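Local atomic coordinates of 6-phosphogluconolactonase (PDB entry 6VYE), a protein that probably catalyses the hydrolysis of 6-phosphogluconolactone to 6-phosphogluconate, the second step of the oxidative pentose phosphate pathway. Residues P211-I221 and F249-I260. Residues are numbered along the deposited sequence; the frame is centred on the assembly and turned at random.
Sequences PITIIHARHVI and FLRNCKGDVTFI
Phe249 lays one ring face against Pro211, whose CB stands 3.8 Å from the ring centroid and 14° off its normal, a CH-pi contact; Leu250 CG backs the opposite face. Ile214 brings CD1 to the ring edge at CZ, while its CG2 packs on Leu250 CD2 at 3.8 Å and also touches Cys253 SG. In Ile215 a chi1 of -78° sets CG2 anti to the backbone N, where it meets Asn252 O, while CG1 and CD1 lie along Asn252 CB. Where the helix of 211-215 ends, Lys254 N donates to Ile215 O (2.7 Å), and a water accepts from Gly255 N and sits within hydrogen-bonding distance of Ile214 O and Ala217 O. Beyond this turn the chains run as parallel strands, His219, Val220 and Ile221 pairing with Asp256, Val257 and Thr258 through backbone hydrogen bonds from Asp256 N to Arg218 O, Val220 N to Asp256 O (3.0 Å) and Thr258 N to Val220 O. At their start His219 ND1 donates to Asp256 OD1 (2.8 Å), which lies in the imidazole plane and uses its anti lone pair; ring and carboxylate planes stand 79° apart. Lys254 passes CG over one face of the His216 ring, whose ND1 bonds back to Ile212 O at 3.2 Å, and its NZ forms a salt bridge with Glu152. Strands 219-224 and 256-262, joined through helix 230-237, form a beta-alpha-beta unit of the Rossmann-like sheet, between strands 163-167 and 14-18. Helix 24-38 packs on the face bearing His219, Ile221 and Thr258, whereas Val220 lies on the other face with Leu250 and Leu166.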
loop_
_atom_site.group_PDB
_atom_site.type_symbol
_atom_site.label_atom_id
_atom_site.label_comp_id
_atom_site.label_asym_id
_atom_site.label_seq_id
_atom_site.Cartn_x
_atom_site.Cartn_y
_atom_site.Cartn_z
ATOM N N PRO A 211 -4.917 -0.944 9.130
ATOM C CA PRO A 211 -6.199 -0.536 8.552
ATOM C C PRO A 211 -6.545 0.932 8.870
ATOM O O PRO A 211 -6.945 1.648 7.977
ATOM C CB PRO A 211 -7.174 -1.585 9.122
ATOM C CG PRO A 211 -6.305 -2.790 9.372
ATOM C CD PRO A 211 -4.992 -2.206 9.881
ATOM N N ILE A 212 -6.401 1.392 10.112
ATOM C CA ILE A 212 -6.844 2.773 10.482
ATOM C C ILE A 212 -6.080 3.795 9.611
ATOM O O ILE A 212 -6.676 4.775 9.207
ATOM C CB ILE A 212 -6.736 3.059 11.992
ATOM C CG1 ILE A 212 -7.418 4.373 12.380
ATOM C CG2 ILE A 212 -5.303 3.040 12.480
ATOM C CD1 ILE A 212 -8.902 4.465 11.958
ATOM N N THR A 213 -4.829 3.538 9.279
ATOM C CA THR A 213 -4.016 4.435 8.430
ATOM C C THR A 213 -4.560 4.467 7.009
ATOM O O THR A 213 -4.640 5.548 6.493
ATOM C CB THR A 213 -2.535 4.056 8.383
ATOM O OG1 THR A 213 -2.042 4.063 9.718
ATOM C CG2 THR A 213 -1.748 5.051 7.557
ATOM N N ILE A 214 -4.861 3.304 6.416
ATOM C CA ILE A 214 -5.390 3.190 5.036
ATOM C C ILE A 214 -6.790 3.821 4.996
ATOM O O ILE A 214 -7.131 4.570 4.022
ATOM C CB ILE A 214 -5.373 1.717 4.564
ATOM C CG1 ILE A 214 -3.936 1.212 4.473
ATOM C CG2 ILE A 214 -6.121 1.550 3.246
ATOM C CD1 ILE A 214 -3.809 -0.279 4.349
ATOM N N ILE A 215 -7.587 3.539 6.010
ATOM C CA ILE A 215 -8.991 4.030 6.114
ATOM C C ILE A 215 -9.028 5.568 6.081
ATOM O O ILE A 215 -9.992 6.108 5.539
ATOM C CB ILE A 215 -9.664 3.422 7.359
ATOM C CG1 ILE A 215 -10.082 1.975 7.062
ATOM C CG2 ILE A 215 -10.849 4.264 7.812
ATOM C CD1 ILE A 215 -10.399 1.145 8.296
ATOM N N HIS A 216 -7.996 6.243 6.584
ATOM C CA HIS A 216 -7.929 7.727 6.633
ATOM C C HIS A 216 -7.073 8.360 5.525
ATOM O O HIS A 216 -6.899 9.595 5.593
ATOM C CB HIS A 216 -7.494 8.144 8.032
ATOM C CG HIS A 216 -8.654 8.063 8.949
ATOM N ND1 HIS A 216 -8.935 6.919 9.697
ATOM C CD2 HIS A 216 -9.655 8.934 9.175
ATOM C CE1 HIS A 216 -10.039 7.130 10.371
ATOM N NE2 HIS A 216 -10.492 8.350 10.074
ATOM N N ALA A 217 -6.530 7.585 4.571
ATOM C CA ALA A 217 -5.725 8.128 3.448
ATOM C C ALA A 217 -6.701 8.916 2.586
ATOM O O ALA A 217 -7.834 8.476 2.483
ATOM C CB ALA A 217 -5.076 7.034 2.624
ATOM N N ARG A 218 -6.266 10.017 1.980
ATOM C CA ARG A 218 -7.096 10.839 1.048
ATOM C C ARG A 218 -7.393 10.054 -0.238
ATOM O O ARG A 218 -8.487 10.234 -0.793
ATOM C CB ARG A 218 -6.362 12.141 0.734
ATOM C CG ARG A 218 -6.134 12.999 1.970
ATOM C CD ARG A 218 -5.691 14.429 1.703
ATOM N NE ARG A 218 -5.580 15.167 2.955
ATOM C CZ ARG A 218 -4.454 15.337 3.669
ATOM N NH1 ARG A 218 -3.276 14.887 3.251
ATOM N NH2 ARG A 218 -4.513 15.990 4.817
ATOM N N HIS A 219 -6.436 9.262 -0.735
ATOM C CA HIS A 219 -6.623 8.401 -1.927
ATOM C C HIS A 219 -6.053 7.000 -1.706
ATOM O O HIS A 219 -4.861 6.869 -1.283
ATOM C CB HIS A 219 -5.995 9.013 -3.162
ATOM C CG HIS A 219 -6.448 10.401 -3.388
ATOM N ND1 HIS A 219 -7.534 10.694 -4.202
ATOM C CD2 HIS A 219 -5.983 11.576 -2.902
ATOM C CE1 HIS A 219 -7.711 11.995 -4.223
ATOM N NE2 HIS A 219 -6.749 12.568 -3.455
ATOM N N VAL A 220 -6.858 5.992 -2.050
ATOM C CA VAL A 220 -6.449 4.574 -1.954
ATOM C C VAL A 220 -6.623 3.969 -3.347
ATOM O O VAL A 220 -7.708 4.138 -3.950
ATOM C CB VAL A 220 -7.267 3.819 -0.884
ATOM C CG1 VAL A 220 -6.942 2.342 -0.892
ATOM C CG2 VAL A 220 -7.111 4.427 0.505
ATOM N N ILE A 221 -5.592 3.311 -3.849
ATOM C CA ILE A 221 -5.569 2.679 -5.206
ATOM C C ILE A 221 -5.205 1.222 -4.984
ATOM O O ILE A 221 -4.059 0.965 -4.490
ATOM C CB ILE A 221 -4.570 3.375 -6.157
ATOM C CG1 ILE A 221 -4.861 4.872 -6.284
ATOM C CG2 ILE A 221 -4.542 2.678 -7.518
ATOM C CD1 ILE A 221 -3.755 5.663 -6.968
ATOM N N PHE A 249 -11.903 -4.567 5.207
ATOM C CA PHE A 249 -11.843 -3.244 5.893
ATOM C C PHE A 249 -11.816 -2.108 4.856
ATOM O O PHE A 249 -12.264 -1.043 5.199
ATOM C CB PHE A 249 -10.670 -3.160 6.875
ATOM C CG PHE A 249 -9.311 -3.028 6.237
ATOM C CD1 PHE A 249 -8.847 -1.796 5.796
ATOM C CD2 PHE A 249 -8.496 -4.129 6.069
ATOM C CE1 PHE A 249 -7.605 -1.676 5.193
ATOM C CE2 PHE A 249 -7.240 -4.007 5.489
ATOM C CZ PHE A 249 -6.813 -2.782 5.031
ATOM N N LEU A 250 -11.304 -2.318 3.636
ATOM C CA LEU A 250 -11.231 -1.245 2.598
ATOM C C LEU A 250 -12.619 -0.630 2.360
ATOM O O LEU A 250 -12.676 0.503 1.841
ATOM C CB LEU A 250 -10.663 -1.816 1.299
ATOM C CG LEU A 250 -9.197 -2.267 1.348
ATOM C CD1 LEU A 250 -8.817 -2.960 0.069
ATOM C CD2 LEU A 250 -8.239 -1.095 1.604
ATOM N N ARG A 251 -13.709 -1.334 2.705
ATOM C CA ARG A 251 -15.086 -0.785 2.551
ATOM C C ARG A 251 -15.249 0.431 3.469
ATOM O O ARG A 251 -16.121 1.242 3.198
ATOM C CB ARG A 251 -16.173 -1.806 2.896
ATOM C CG ARG A 251 -16.230 -2.988 1.943
ATOM C CD ARG A 251 -17.245 -4.012 2.409
ATOM N NE ARG A 251 -18.599 -3.486 2.384
ATOM C CZ ARG A 251 -19.442 -3.589 1.353
ATOM N NH1 ARG A 251 -19.073 -4.186 0.228
ATOM N NH2 ARG A 251 -20.659 -3.077 1.448
ATOM N N ASN A 252 -14.476 0.511 4.539
ATOM C CA ASN A 252 -14.549 1.609 5.534
ATOM C C ASN A 252 -13.669 2.798 5.130
ATOM O O ASN A 252 -13.588 3.767 5.914
ATOM C CB ASN A 252 -14.122 1.096 6.906
ATOM C CG ASN A 252 -15.118 0.116 7.491
ATOM O OD1 ASN A 252 -14.709 -0.829 8.166
ATOM N ND2 ASN A 252 -16.396 0.305 7.210
ATOM N N CYS A 253 -13.020 2.769 3.971
ATOM C CA CYS A 253 -12.103 3.856 3.557
ATOM C C CYS A 253 -12.851 5.192 3.507
ATOM O O CYS A 253 -13.970 5.204 3.008
ATOM C CB CYS A 253 -11.424 3.509 2.243
ATOM S SG CYS A 253 -10.029 2.382 2.476
ATOM N N LYS A 254 -12.273 6.249 4.088
ATOM C CA LYS A 254 -12.926 7.582 4.213
ATOM C C LYS A 254 -12.630 8.414 2.973
ATOM O O LYS A 254 -13.442 9.285 2.688
ATOM C CB LYS A 254 -12.489 8.369 5.450
ATOM C CG LYS A 254 -12.861 7.740 6.780
ATOM C CD LYS A 254 -14.345 7.766 7.061
ATOM C CE LYS A 254 -14.743 7.078 8.353
ATOM N NZ LYS A 254 -13.848 7.441 9.482
ATOM N N GLY A 255 -11.578 8.072 2.236
ATOM C CA GLY A 255 -11.081 8.840 1.083
ATOM C C GLY A 255 -11.658 8.361 -0.239
ATOM O O GLY A 255 -12.631 7.577 -0.232
ATOM N N ASP A 256 -11.000 8.758 -1.323
ATOM C CA ASP A 256 -11.351 8.417 -2.720
ATOM C C ASP A 256 -10.687 7.074 -3.061
ATOM O O ASP A 256 -9.431 7.044 -3.147
ATOM C CB ASP A 256 -10.950 9.562 -3.666
ATOM C CG ASP A 256 -10.664 9.115 -5.092
ATOM O OD1 ASP A 256 -9.485 9.208 -5.522
ATOM O OD2 ASP A 256 -11.586 8.598 -5.739
ATOM N N VAL A 257 -11.499 6.029 -3.284
ATOM C CA VAL A 257 -11.035 4.631 -3.501
ATOM C C VAL A 257 -11.163 4.279 -4.972
ATOM O O VAL A 257 -12.264 4.401 -5.503
ATOM C CB VAL A 257 -11.806 3.617 -2.630
ATOM C CG1 VAL A 257 -11.362 2.186 -2.906
ATOM C CG2 VAL A 257 -11.625 3.931 -1.166
ATOM N N THR A 258 -10.073 3.813 -5.577
ATOM C CA THR A 258 -10.035 3.313 -6.979
ATOM C C THR A 258 -9.522 1.884 -6.969
ATOM O O THR A 258 -8.447 1.680 -6.423
ATOM C CB THR A 258 -9.147 4.170 -7.888
ATOM O OG1 THR A 258 -9.533 5.528 -7.685
ATOM C CG2 THR A 258 -9.282 3.849 -9.362
ATOM N N PHE A 259 -10.317 0.949 -7.505
ATOM C CA PHE A 259 -9.920 -0.452 -7.802
ATOM C C PHE A 259 -9.602 -0.532 -9.300
ATOM O O PHE A 259 -10.448 -0.145 -10.148
ATOM C CB PHE A 259 -11.023 -1.450 -7.419
ATOM C CG PHE A 259 -11.218 -1.723 -5.946
ATOM C CD1 PHE A 259 -12.014 -2.781 -5.540
ATOM C CD2 PHE A 259 -10.693 -0.892 -4.971
ATOM C CE1 PHE A 259 -12.238 -3.038 -4.201
ATOM C CE2 PHE A 259 -10.887 -1.169 -3.625
ATOM C CZ PHE A 259 -11.652 -2.246 -3.239
ATOM N N ILE A 260 -8.378 -0.944 -9.622
ATOM C CA ILE A 260 -7.899 -1.107 -11.016
ATOM C C ILE A 260 -7.734 -2.611 -11.223
ATOM O O ILE A 260 -6.926 -3.243 -10.518
ATOM C CB ILE A 260 -6.624 -0.257 -11.256
ATOM C CG1 ILE A 260 -6.828 1.193 -10.805
ATOM C CG2 ILE A 260 -6.142 -0.347 -12.701
ATOM C CD1 ILE A 260 -5.614 2.093 -11.068
HETATM O O HOH W 1 -9.165 6.101 2.597
#